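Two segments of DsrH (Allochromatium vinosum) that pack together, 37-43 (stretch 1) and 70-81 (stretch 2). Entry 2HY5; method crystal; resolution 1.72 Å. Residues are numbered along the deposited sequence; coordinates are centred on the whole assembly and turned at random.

Stretch 1, residues 37-43: IYAALAG
Stretch 2 (70-81) GFSDERVIPGIS

What holds the two backbones together? Two hydrogen bonds do, one from each side. Ile 77 N donates to Ala 40 O at 2.8 Å with an N-H...O angle of 161°, and Ala 42 N donates to Arg 75 O at 3.0 Å, almost straight at 175°. They flank Leu 41 and Val 76, whose CA atoms lie 4.5 Å apart and form a single beta bridge; the bonds pair Ala 40 with Ile 77 and Ala 42 with Arg 75, the antiparallel pattern, though the segments cross steeply, so that the CA atoms of Ala 42 and Ile 77 also come within 4.7 Å. Ala 40 O also receives a CA-H...O contact from Val 76 CA at 3.3 Å, 134° at the hydrogen. One water joins the same edge, donating to Ala 42 O at 3.0 Å and to Arg 75 O at 2.8 Å, and accepting a weak bond from Arg 75 NE at 3.4 Å.

How does each chain reach the bridge? Residues 37 to 40 have helical phi/psi (Ala 40 at -85/-6), with Ala 40 N bonded to Ile 37 O at 2.9 Å; Leu 41 (-80/133) and Ala 42 (-68/147) are then extended. Stretch 2 makes a similar change: Asp 73 to Arg 75 form a 3-10 segment, Arg 75 N reaching Ser 72 O at 2.9 Å, before Val 76 (-80/152) and Ile 77 (-65/126) extend. A type II turn from Ile 77 to Ile 80 follows, with Ile 80 N to Ile 77 O at 3.2 Å; Gly 79, at 118/-27, has backbone angles that call for glycine.

Where does the Phe 71 ring find its partners? Phe 71 (chi1 m, chi2 88°) points its CA-to-CB bond toward stretch 1. Leu 41 (m, t) starts away, yet its end comes back: Leu 41 CD1 sits over one ring face, 3.5 Å from the Phe 71 centroid and 7° off the normal, a CH-pi contact. Tyr 38 (chi1 m, chi2 117°) also starts away and returns, bringing Tyr 38 CE2 to 3.9 Å from Phe 71 CE1, which lies at the edge of the tyrosine ring.

What packs around the small alanines? Ala 40, its CA-to-CB bond sideways, places its CB 3.7 Å from Ile 80 CD1 and 4.1 Å from Val 76 CG1; Ile 80 is m, t, with its CA-to-CB bond toward stretch 1, while Val 76 is t. Ile 77 (m, t) leaves sideways but bends its end inward, so that Ile 77 CG1 lies 4.3 Å from Ala 42 CB and Ile 77 CD1 3.9 Å from Ala 39 O. Altogether the contact buries 431 Å², counting both sides.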

# COMPACT_ATOMS: atom_id res chain seq x y z
N ILE C 37 -3.15 -8.33 13.39
CA ILE C 37 -3.79 -9.36 14.23
C ILE C 37 -3.21 -10.76 14.06
O ILE C 37 -3.14 -11.54 15.02
CB ILE C 37 -5.31 -9.41 13.92
CG1 ILE C 37 -6.09 -8.77 15.07
CG2 ILE C 37 -5.78 -10.83 13.62
CD1 ILE C 37 -5.84 -7.31 15.21
N TYR C 38 -2.79 -11.09 12.85
CA TYR C 38 -2.26 -12.41 12.58
C TYR C 38 -1.04 -12.76 13.43
O TYR C 38 -0.79 -13.93 13.72
CB TYR C 38 -1.93 -12.54 11.09
CG TYR C 38 -3.16 -12.42 10.22
CD1 TYR C 38 -3.30 -11.38 9.30
CD2 TYR C 38 -4.19 -13.37 10.30
CE1 TYR C 38 -4.42 -11.28 8.49
CE2 TYR C 38 -5.32 -13.28 9.48
CZ TYR C 38 -5.42 -12.23 8.58
OH TYR C 38 -6.52 -12.13 7.75
N ALA C 39 -0.29 -11.75 13.84
CA ALA C 39 0.89 -11.98 14.66
C ALA C 39 0.52 -12.48 16.06
O ALA C 39 1.35 -13.08 16.74
CB ALA C 39 1.71 -10.69 14.77
N ALA C 40 -0.71 -12.24 16.48
CA ALA C 40 -1.14 -12.65 17.82
C ALA C 40 -1.63 -14.10 17.90
O ALA C 40 -1.91 -14.61 18.98
CB ALA C 40 -2.24 -11.71 18.31
N LEU C 41 -1.71 -14.77 16.75
CA LEU C 41 -2.20 -16.14 16.70
C LEU C 41 -1.18 -17.21 17.08
O LEU C 41 -0.04 -17.20 16.63
CB LEU C 41 -2.75 -16.43 15.31
CG LEU C 41 -3.83 -15.44 14.86
CD1 LEU C 41 -4.31 -15.82 13.47
CD2 LEU C 41 -4.99 -15.44 15.85
N ALA C 42 -1.60 -18.14 17.93
CA ALA C 42 -0.72 -19.22 18.36
C ALA C 42 -0.44 -20.13 17.18
O ALA C 42 -1.28 -20.30 16.29
CB ALA C 42 -1.38 -20.01 19.48
N GLY C 43 0.76 -20.70 17.15
CA GLY C 43 1.13 -21.63 16.09
C GLY C 43 1.77 -21.11 14.82
O GLY C 43 2.14 -21.91 13.96
N GLY C 70 -11.76 -14.34 11.28
CA GLY C 70 -12.07 -15.73 11.59
C GLY C 70 -11.47 -16.36 12.83
O GLY C 70 -11.46 -17.58 12.95
N PHE C 71 -10.98 -15.55 13.76
CA PHE C 71 -10.38 -16.13 14.96
C PHE C 71 -11.02 -15.70 16.27
O PHE C 71 -11.34 -14.53 16.46
CB PHE C 71 -8.88 -15.82 14.99
CG PHE C 71 -8.17 -16.23 13.74
CD1 PHE C 71 -8.08 -15.37 12.65
CD2 PHE C 71 -7.65 -17.52 13.61
CE1 PHE C 71 -7.49 -15.78 11.45
CE2 PHE C 71 -7.06 -17.94 12.43
CZ PHE C 71 -6.98 -17.07 11.34
N SER C 72 -11.21 -16.67 17.16
CA SER C 72 -11.78 -16.39 18.47
C SER C 72 -10.64 -16.05 19.42
O SER C 72 -9.48 -16.31 19.11
CB SER C 72 -12.55 -17.61 18.99
OG SER C 72 -11.68 -18.72 19.14
N ASP C 73 -10.97 -15.47 20.57
CA ASP C 73 -9.96 -15.07 21.55
C ASP C 73 -9.07 -16.22 22.02
O ASP C 73 -7.93 -16.01 22.44
CB ASP C 73 -10.63 -14.44 22.77
CG ASP C 73 -11.45 -13.21 22.41
OD1 ASP C 73 -12.10 -12.65 23.32
OD2 ASP C 73 -11.45 -12.81 21.23
N GLU C 74 -9.61 -17.43 21.95
CA GLU C 74 -8.89 -18.62 22.39
C GLU C 74 -7.75 -18.99 21.46
O GLU C 74 -6.89 -19.80 21.81
CB GLU C 74 -9.86 -19.80 22.51
CG GLU C 74 -11.32 -19.44 22.28
CD GLU C 74 -11.83 -18.42 23.29
OE1 GLU C 74 -11.82 -18.75 24.49
OE2 GLU C 74 -12.22 -17.30 22.90
N ARG C 75 -7.74 -18.39 20.27
CA ARG C 75 -6.71 -18.69 19.29
C ARG C 75 -5.47 -17.82 19.48
O ARG C 75 -4.46 -18.03 18.82
CB ARG C 75 -7.26 -18.46 17.88
CG ARG C 75 -8.47 -19.33 17.53
CD ARG C 75 -8.10 -20.80 17.48
NE ARG C 75 -7.32 -21.15 16.29
CZ ARG C 75 -7.81 -21.21 15.06
NH1 ARG C 75 -9.10 -20.95 14.84
NH2 ARG C 75 -7.03 -21.54 14.05
N VAL C 76 -5.56 -16.86 20.39
CA VAL C 76 -4.45 -15.95 20.64
C VAL C 76 -3.37 -16.54 21.54
O VAL C 76 -3.65 -17.41 22.38
CB VAL C 76 -4.97 -14.64 21.28
CG1 VAL C 76 -3.83 -13.67 21.52
CG2 VAL C 76 -6.03 -14.02 20.39
N ILE C 77 -2.14 -16.08 21.36
CA ILE C 77 -1.02 -16.53 22.19
C ILE C 77 -1.33 -16.05 23.61
O ILE C 77 -1.59 -14.86 23.82
CB ILE C 77 0.30 -15.88 21.73
CG1 ILE C 77 0.63 -16.34 20.31
CG2 ILE C 77 1.43 -16.26 22.69
CD1 ILE C 77 1.77 -15.56 19.67
N PRO C 78 -1.33 -16.97 24.59
CA PRO C 78 -1.61 -16.59 25.97
C PRO C 78 -0.72 -15.45 26.44
O PRO C 78 0.50 -15.51 26.31
CB PRO C 78 -1.35 -17.89 26.74
CG PRO C 78 -1.77 -18.93 25.75
CD PRO C 78 -1.15 -18.43 24.46
N GLY C 79 -1.33 -14.40 26.98
CA GLY C 79 -0.55 -13.27 27.45
C GLY C 79 -0.91 -12.00 26.70
O GLY C 79 -0.75 -10.90 27.22
N ILE C 80 -1.38 -12.16 25.47
CA ILE C 80 -1.80 -11.02 24.67
C ILE C 80 -3.25 -10.72 25.04
O ILE C 80 -4.12 -11.57 24.89
CB ILE C 80 -1.73 -11.33 23.16
CG1 ILE C 80 -0.30 -11.71 22.79
CG2 ILE C 80 -2.17 -10.12 22.36
CD1 ILE C 80 -0.10 -12.00 21.31
N SER C 81 -3.49 -9.52 25.55
CA SER C 81 -4.83 -9.12 25.97
C SER C 81 -5.67 -8.68 24.78
O SER C 81 -5.22 -7.89 23.96
CB SER C 81 -4.75 -7.96 26.96
OG SER C 81 -4.00 -8.30 28.11
O HOH W 1 -4.19 -20.12 16.96